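Local coordinates for amidohydrolase 3 domain-containing protein (Bacillus thuringiensis serovar konkukian, PDB 3GGM) that is of unknown function but belongs to a family that probably hydrolyses carbon-nitrogen bonds other than peptide bonds, this chain being the N-terminal piece, at residues A[4-9]-A[50-55]. Numbering follows the deposited sequence.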
loop_
_atom_site.group_PDB
_atom_site.type_symbol
_atom_site.label_atom_id
_atom_site.label_comp_id
_atom_site.label_asym_id
_atom_site.label_seq_id
_atom_site.Cartn_x
_atom_site.Cartn_y
_atom_site.Cartn_z
ATOM N N PRO A 4 -24.742 -8.959 -7.579
ATOM C CA PRO A 4 -23.614 -8.066 -7.290
ATOM C C PRO A 4 -23.526 -6.901 -8.268
ATOM O O PRO A 4 -23.951 -7.016 -9.418
ATOM C CB PRO A 4 -22.405 -8.993 -7.397
ATOM C CG PRO A 4 -22.823 -9.945 -8.481
ATOM C CD PRO A 4 -24.267 -10.254 -8.103
ATOM N N ASP A 5 -22.971 -5.780 -7.817
ATOM C CA ASP A 5 -22.829 -4.625 -8.693
ATOM C C ASP A 5 -21.566 -4.759 -9.529
ATOM O O ASP A 5 -21.503 -4.279 -10.660
ATOM C CB ASP A 5 -22.750 -3.328 -7.884
ATOM C CG ASP A 5 -23.975 -3.105 -7.022
ATOM O OD1 ASP A 5 -25.089 -3.461 -7.470
ATOM O OD2 ASP A 5 -23.821 -2.567 -5.904
ATOM N N MET A 6 -20.570 -5.436 -8.971
ATOM C CA MET A 6 -19.294 -5.610 -9.650
ATOM C C MET A 6 -18.712 -6.996 -9.402
ATOM O O MET A 6 -18.873 -7.558 -8.324
ATOM C CB MET A 6 -18.318 -4.540 -9.149
ATOM C CG MET A 6 -16.858 -4.792 -9.477
ATOM S SD MET A 6 -16.471 -4.594 -11.221
ATOM C CE MET A 6 -16.511 -2.775 -11.336
ATOM N N ILE A 7 -18.036 -7.534 -10.412
ATOM C CA ILE A 7 -17.388 -8.835 -10.308
ATOM C C ILE A 7 -16.033 -8.759 -10.999
ATOM O O ILE A 7 -15.960 -8.542 -12.205
ATOM C CB ILE A 7 -18.204 -9.951 -10.987
ATOM C CG1 ILE A 7 -19.505 -10.190 -10.219
ATOM C CG2 ILE A 7 -17.368 -11.228 -11.058
ATOM C CD1 ILE A 7 -20.355 -11.313 -10.780
ATOM N N LEU A 8 -14.963 -8.894 -10.222
ATOM C CA LEU A 8 -13.625 -8.876 -10.787
ATOM C C LEU A 8 -13.218 -10.341 -10.814
ATOM O O LEU A 8 -13.291 -11.014 -9.786
ATOM C CB LEU A 8 -12.661 -8.087 -9.901
ATOM C CG LEU A 8 -12.908 -6.587 -9.702
ATOM C CD1 LEU A 8 -14.018 -6.372 -8.684
ATOM C CD2 LEU A 8 -11.633 -5.933 -9.200
ATOM N N TYR A 9 -12.816 -10.839 -11.981
ATOM C CA TYR A 9 -12.417 -12.245 -12.091
ATOM C C TYR A 9 -11.131 -12.452 -12.886
ATOM O O TYR A 9 -10.564 -11.509 -13.437
ATOM C CB TYR A 9 -13.536 -13.068 -12.730
ATOM C CG TYR A 9 -13.812 -12.676 -14.165
ATOM C CD1 TYR A 9 -14.455 -11.479 -14.473
ATOM C CD2 TYR A 9 -13.372 -13.480 -15.216
ATOM C CE1 TYR A 9 -14.653 -11.086 -15.809
ATOM C CE2 TYR A 9 -13.563 -13.102 -16.543
ATOM C CZ TYR A 9 -14.200 -11.908 -16.834
ATOM O OH TYR A 9 -14.367 -11.546 -18.153
ATOM N N LYS A 50 -21.327 -5.005 -13.155
ATOM C CA LYS A 50 -20.118 -4.626 -13.879
ATOM C C LYS A 50 -19.127 -5.768 -13.679
ATOM O O LYS A 50 -18.963 -6.265 -12.565
ATOM C CB LYS A 50 -19.506 -3.336 -13.323
ATOM C CG LYS A 50 -20.308 -2.073 -13.591
ATOM C CD LYS A 50 -21.319 -1.793 -12.486
ATOM C CE LYS A 50 -20.626 -1.396 -11.184
ATOM N NZ LYS A 50 -21.608 -1.049 -10.114
ATOM N N LYS A 51 -18.478 -6.193 -14.752
ATOM C CA LYS A 51 -17.514 -7.278 -14.648
ATOM C C LYS A 51 -16.162 -6.835 -15.184
ATOM O O LYS A 51 -16.072 -6.204 -16.233
ATOM C CB LYS A 51 -18.026 -8.515 -15.390
ATOM C CG LYS A 51 -18.667 -8.218 -16.727
ATOM C CD LYS A 51 -19.262 -9.472 -17.357
ATOM C CE LYS A 51 -20.399 -10.033 -16.517
ATOM N NZ LYS A 51 -21.057 -11.198 -17.178
ATOM N N ILE A 52 -15.111 -7.154 -14.440
ATOM C CA ILE A 52 -13.767 -6.772 -14.834
ATOM C C ILE A 52 -12.837 -7.971 -14.916
ATOM O O ILE A 52 -12.558 -8.628 -13.913
ATOM C CB ILE A 52 -13.148 -5.773 -13.835
ATOM C CG1 ILE A 52 -14.008 -4.510 -13.749
ATOM C CG2 ILE A 52 -11.731 -5.431 -14.260
ATOM C CD1 ILE A 52 -13.468 -3.475 -12.782
ATOM N N ASP A 53 -12.353 -8.236 -16.120
ATOM C CA ASP A 53 -11.424 -9.329 -16.351
ATOM C C ASP A 53 -10.054 -8.797 -15.938
ATOM O O ASP A 53 -9.461 -7.977 -16.644
ATOM C CB ASP A 53 -11.423 -9.708 -17.838
ATOM C CG ASP A 53 -10.445 -10.821 -18.153
ATOM O OD1 ASP A 53 -9.592 -11.125 -17.295
ATOM O OD2 ASP A 53 -10.530 -11.391 -19.263
ATOM N N LEU A 54 -9.563 -9.260 -14.791
ATOM C CA LEU A 54 -8.277 -8.831 -14.253
ATOM C C LEU A 54 -7.057 -9.264 -15.085
ATOM O O LEU A 54 -5.933 -8.837 -14.814
ATOM C CB LEU A 54 -8.120 -9.351 -12.816
ATOM C CG LEU A 54 -9.120 -8.771 -11.808
ATOM C CD1 LEU A 54 -9.059 -9.552 -10.501
ATOM C CD2 LEU A 54 -8.814 -7.281 -11.580
ATOM N N LYS A 55 -7.280 -10.128 -16.073
ATOM C CA LYS A 55 -6.193 -10.605 -16.931
ATOM C C LYS A 55 -4.966 -11.039 -16.129
ATOM O O LYS A 55 -3.832 -10.701 -16.471
ATOM C CB LYS A 55 -5.813 -9.516 -17.939
ATOM C CG LYS A 55 -6.954 -9.175 -18.887
ATOM C CD LYS A 55 -6.501 -8.258 -20.019
ATOM C CE LYS A 55 -7.605 -8.091 -21.044
ATOM N NZ LYS A 55 -7.237 -7.093 -22.094
#
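Tyr9 lays one face of its ring over the backbone of Asp53, reaching across from strand 6-9 to its parallel neighbour 50-53 in the small mixed beta-sheet of this N-terminal piece of an amidohydrolase-like protein. Its CG sits in the crowded position between the backbone N and the carbonyl carbon (chi1 65°), which swings the ring over the next strand. There Asp53 CA makes a CH-pi contact 4.0 Å from the centroid of the Tyr9 ring, offset toward the rim. A flat ring suits this place because it can lie on the neighbouring backbone while its OH reaches on beside Asp53 CB.

Five backbone hydrogen bonds join the segments, their donors taken from each in turn, as parallel pairing requires. In the middle Ile52 N reaches Ile7 O at 2.8 Å, in the carbonyl plane. At the start Lys50 N meets Asp5 O at 2.6 Å from above the carbonyl plane, while the doubly bent chain of Lys50 folds its CD and CE over that same oxygen. Asp5 turns its carboxylate elsewhere, OD2 accepting from Asp30 N. Asp5 and Met6 form a classic beta bulge opposite Ile28 on strand 22-29, which flanks strand 6-9.

On the face of Met6 and Leu8, Ile52 answers with its branched chain, and Leu54 closes in from just beyond the strand; on the other face beta-branched Ile7 is buried against Leu42 and Ala45. The flexible Met6 chain, bent at chi2 and chi3, carries its methyl across Lys50 CB to press on Ile52, CE lying a tight 3.4 Å from Ile52 CD1. His69 of a second subunit packs on Leu8, Ile52 and Leu54. Asp53 OD1 accepts from Asn10 ND2 and, in an Asx turn, from Lys55 N, which comes from above the carboxylate plane to 2.8 Å from OD1.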